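MarR-family transcriptional regulator (Bordetella bronchiseptica, PDB 6PCO) probably acts as a DNA-binding transcription factor that regulates biofilm formation, its hold on DNA being controlled by 6-hydroxynicotinic acid. Local coordinates at residues C88-Q93 with V139-D144. Sequence-based numbering, arbitrary orientation.
Sequences CALRDQ and VTLTPD
Leu90 and Leu141 bring their CA atoms to 6.2 Å where helix 88-93 passes strand 139-141 nearly at right angles (87°), the two short axes coming within 7.9 Å of each other. With the backbones set crosswise, the helix meets the strand mainly through one residue: Leu90 supplies most of the helix's share, answered chiefly by Leu141. Leu90 CB lies 3.7 Å from Leu141 CG, the two side chains being inclined to each other, while the far end of Leu90 reaches the other way along the strand. There Leu90 CD2 comes to 3.6 Å from Val139 CG2, the two side chains crossing roughly square. Leu90 thus spans Val139 and Leu141, buried residues on alternate positions of the strand, whereas the CB of Thr140 between them points away from the helix.

In the winged helix-turn-helix fold of MarR proteins, this is one of the places where the wing hairpin meets the body of the domain: strand 137-141 pairs antiparallel with strand 125-129, and its end next to helix 143-164 rests on helix 81-93. Val139 also makes a backbone hydrogen bond with Cys96, just beyond that helix.

Leu141 splits its two methyls. Leu141 CD2 stays beside Leu90, and Leu141 CD1 continues to the next helical residue, lying 3.7 Å from Arg91 N and 4.0 Å from Arg91 CB. Only the root of Arg91 is used here. Its CG is anti to the backbone N (chi1 177°) and the chain bends at chi2, carrying the guanidinium away from the strand to a salt bridge between Arg91 NE and Glu150 OE2 on helix 143-164, which starts just after the strand.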
ATOM      1  N   CYS A  88       7.283  12.135 -10.922  1.00 54.49           N
ATOM      2  CA  CYS A  88       6.232  13.160 -11.066  1.00 53.36           C
ATOM      3  C   CYS A  88       6.427  14.264 -10.025  1.00 52.20           C
ATOM      4  O   CYS A  88       6.285  15.441 -10.334  1.00 55.72           O
ATOM      5  CB  CYS A  88       4.833  12.571 -10.966  1.00 50.86           C
ATOM      6  SG  CYS A  88       4.398  11.601 -12.430  1.00 62.25           S
ATOM      7  N   ALA A  89       6.812  13.898  -8.804  1.00 51.89           N
ATOM      8  CA  ALA A  89       7.017  14.929  -7.787  1.00 54.19           C
ATOM      9  C   ALA A  89       8.184  15.851  -8.198  1.00 56.46           C
ATOM     10  O   ALA A  89       8.116  17.036  -7.935  1.00 57.97           O
ATOM     11  CB  ALA A  89       7.218  14.316  -6.418  1.00 49.94           C
ATOM     12  N   LEU A  90       9.241  15.314  -8.826  1.00 51.39           N
ATOM     13  CA  LEU A  90      10.395  16.133  -9.187  1.00 57.44           C
ATOM     14  C   LEU A  90      10.043  17.046 -10.367  1.00 57.97           C
ATOM     15  O   LEU A  90      10.470  18.191 -10.416  1.00 59.43           O
ATOM     16  CB  LEU A  90      11.588  15.233  -9.510  1.00 56.59           C
ATOM     17  CG  LEU A  90      12.138  14.455  -8.319  1.00 58.75           C
ATOM     18  CD1 LEU A  90      13.304  13.597  -8.751  1.00 61.50           C
ATOM     19  CD2 LEU A  90      12.574  15.378  -7.193  1.00 61.27           C
ATOM     20  N   ARG A  91       9.252  16.510 -11.297  1.00 60.51           N
ATOM     21  CA  ARG A  91       8.676  17.260 -12.400  1.00 68.07           C
ATOM     22  C   ARG A  91       7.885  18.468 -11.866  1.00 67.35           C
ATOM     23  O   ARG A  91       8.067  19.550 -12.341  1.00 64.09           O
ATOM     24  CB  ARG A  91       7.800  16.318 -13.239  1.00 74.47           C
ATOM     25  CG  ARG A  91       7.069  16.969 -14.408  1.00 78.51           C
ATOM     26  CD  ARG A  91       8.061  17.548 -15.385  1.00 90.14           C
ATOM     27  NE  ARG A  91       7.468  17.945 -16.653  1.00106.15           N
ATOM     28  CZ  ARG A  91       8.008  18.831 -17.487  1.00115.52           C
ATOM     29  NH1 ARG A  91       8.986  19.625 -17.077  1.00119.24           N
ATOM     30  NH2 ARG A  91       7.575  18.909 -18.733  1.00126.70           N
ATOM     31  N   ASP A  92       7.005  18.258 -10.877  1.00 71.90           N
ATOM     32  CA  ASP A  92       6.102  19.306 -10.346  1.00 68.06           C
ATOM     33  C   ASP A  92       6.839  20.283  -9.408  1.00 64.47           C
ATOM     34  O   ASP A  92       6.454  21.435  -9.354  1.00 73.14           O
ATOM     35  CB  ASP A  92       4.880  18.694  -9.646  1.00 75.00           C
ATOM     36  CG  ASP A  92       3.920  17.917 -10.551  1.00 80.14           C
ATOM     37  OD1 ASP A  92       4.097  17.951 -11.789  1.00 81.51           O
ATOM     38  OD2 ASP A  92       2.998  17.266 -10.009  1.00 79.79           O
ATOM     39  N   GLN A  93       7.901  19.849  -8.713  1.00 60.89           N
ATOM     40  CA  GLN A  93       8.550  20.609  -7.591  1.00 61.21           C
ATOM     41  C   GLN A  93       9.946  21.169  -7.920  1.00 59.85           C
ATOM     42  O   GLN A  93      10.453  22.003  -7.181  1.00 68.04           O
ATOM     43  CB  GLN A  93       8.796  19.715  -6.371  1.00 60.28           C
ATOM     44  CG  GLN A  93       7.538  19.219  -5.685  1.00 68.85           C
ATOM     45  CD  GLN A  93       6.682  20.391  -5.300  1.00 75.28           C
ATOM     46  OE1 GLN A  93       5.539  20.509  -5.731  1.00 81.74           O
ATOM     47  NE2 GLN A  93       7.269  21.310  -4.552  1.00 92.19           N
ATOM     48  N   VAL A 139      17.954  16.223  -5.015  1.00 62.55           N
ATOM     49  CA  VAL A 139      17.686  15.417  -6.196  1.00 60.01           C
ATOM     50  C   VAL A 139      16.922  16.297  -7.175  1.00 60.56           C
ATOM     51  O   VAL A 139      16.145  17.165  -6.781  1.00 52.26           O
ATOM     52  CB  VAL A 139      16.920  14.116  -5.891  1.00 63.34           C
ATOM     53  CG1 VAL A 139      17.661  13.251  -4.892  1.00 71.16           C
ATOM     54  CG2 VAL A 139      15.512  14.367  -5.394  1.00 70.59           C
ATOM     55  N   THR A 140      17.193  16.066  -8.457  1.00 66.95           N
ATOM     56  CA  THR A 140      16.705  16.882  -9.527  1.00 62.70           C
ATOM     57  C   THR A 140      16.557  15.980 -10.749  1.00 59.46           C
ATOM     58  O   THR A 140      17.382  15.102 -10.947  1.00 63.32           O
ATOM     59  CB  THR A 140      17.666  18.053  -9.734  1.00 64.71           C
ATOM     60  OG1 THR A 140      17.095  18.911 -10.717  1.00 83.90           O
ATOM     61  CG2 THR A 140      19.034  17.611 -10.187  1.00 67.00           C
ATOM     62  N   LEU A 141      15.489  16.160 -11.533  1.00 60.15           N
ATOM     63  CA  LEU A 141      15.350  15.380 -12.761  1.00 58.50           C
ATOM     64  C   LEU A 141      16.532  15.684 -13.680  1.00 59.41           C
ATOM     65  O   LEU A 141      16.960  16.842 -13.790  1.00 58.24           O
ATOM     66  CB  LEU A 141      14.057  15.737 -13.488  1.00 57.25           C
ATOM     67  CG  LEU A 141      12.784  15.064 -12.995  1.00 57.78           C
ATOM     68  CD1 LEU A 141      11.612  15.454 -13.899  1.00 59.09           C
ATOM     69  CD2 LEU A 141      12.938  13.557 -12.931  1.00 56.44           C
ATOM     70  N   THR A 142      17.023  14.627 -14.338  1.00 63.22           N
ATOM     71  CA  THR A 142      17.861  14.735 -15.554  1.00 61.16           C
ATOM     72  C   THR A 142      16.917  14.922 -16.737  1.00 66.59           C
ATOM     73  O   THR A 142      15.701  14.728 -16.594  1.00 62.03           O
ATOM     74  CB  THR A 142      18.758  13.507 -15.742  1.00 59.84           C
ATOM     75  OG1 THR A 142      17.929  12.397 -16.092  1.00 58.63           O
ATOM     76  CG2 THR A 142      19.549  13.148 -14.500  1.00 59.14           C
ATOM     77  N   PRO A 143      17.414  15.367 -17.918  1.00 72.00           N
ATOM     78  CA  PRO A 143      16.563  15.509 -19.108  1.00 64.52           C
ATOM     79  C   PRO A 143      15.893  14.195 -19.513  1.00 58.65           C
ATOM     80  O   PRO A 143      14.720  14.195 -19.902  1.00 56.41           O
ATOM     81  CB  PRO A 143      17.543  15.999 -20.170  1.00 60.82           C
ATOM     82  CG  PRO A 143      18.556  16.777 -19.354  1.00 59.34           C
ATOM     83  CD  PRO A 143      18.771  15.888 -18.148  1.00 64.72           C
ATOM     84  N   ASP A 144      16.635  13.098 -19.336  1.00 54.22           N
ATOM     85  CA  ASP A 144      16.123  11.760 -19.542  1.00 57.48           C
ATOM     86  C   ASP A 144      14.949  11.481 -18.590  1.00 63.82           C
ATOM     87  O   ASP A 144      13.939  10.931 -18.992  1.00 71.26           O
ATOM     88  CB  ASP A 144      17.239  10.729 -19.362  1.00 58.78           C
ATOM     89  CG  ASP A 144      18.165  10.633 -20.557  1.00 58.40           C
ATOM     90  OD1 ASP A 144      17.724  10.969 -21.667  1.00 54.35           O
ATOM     91  OD2 ASP A 144      19.325  10.253 -20.358  1.00 70.53           O
TER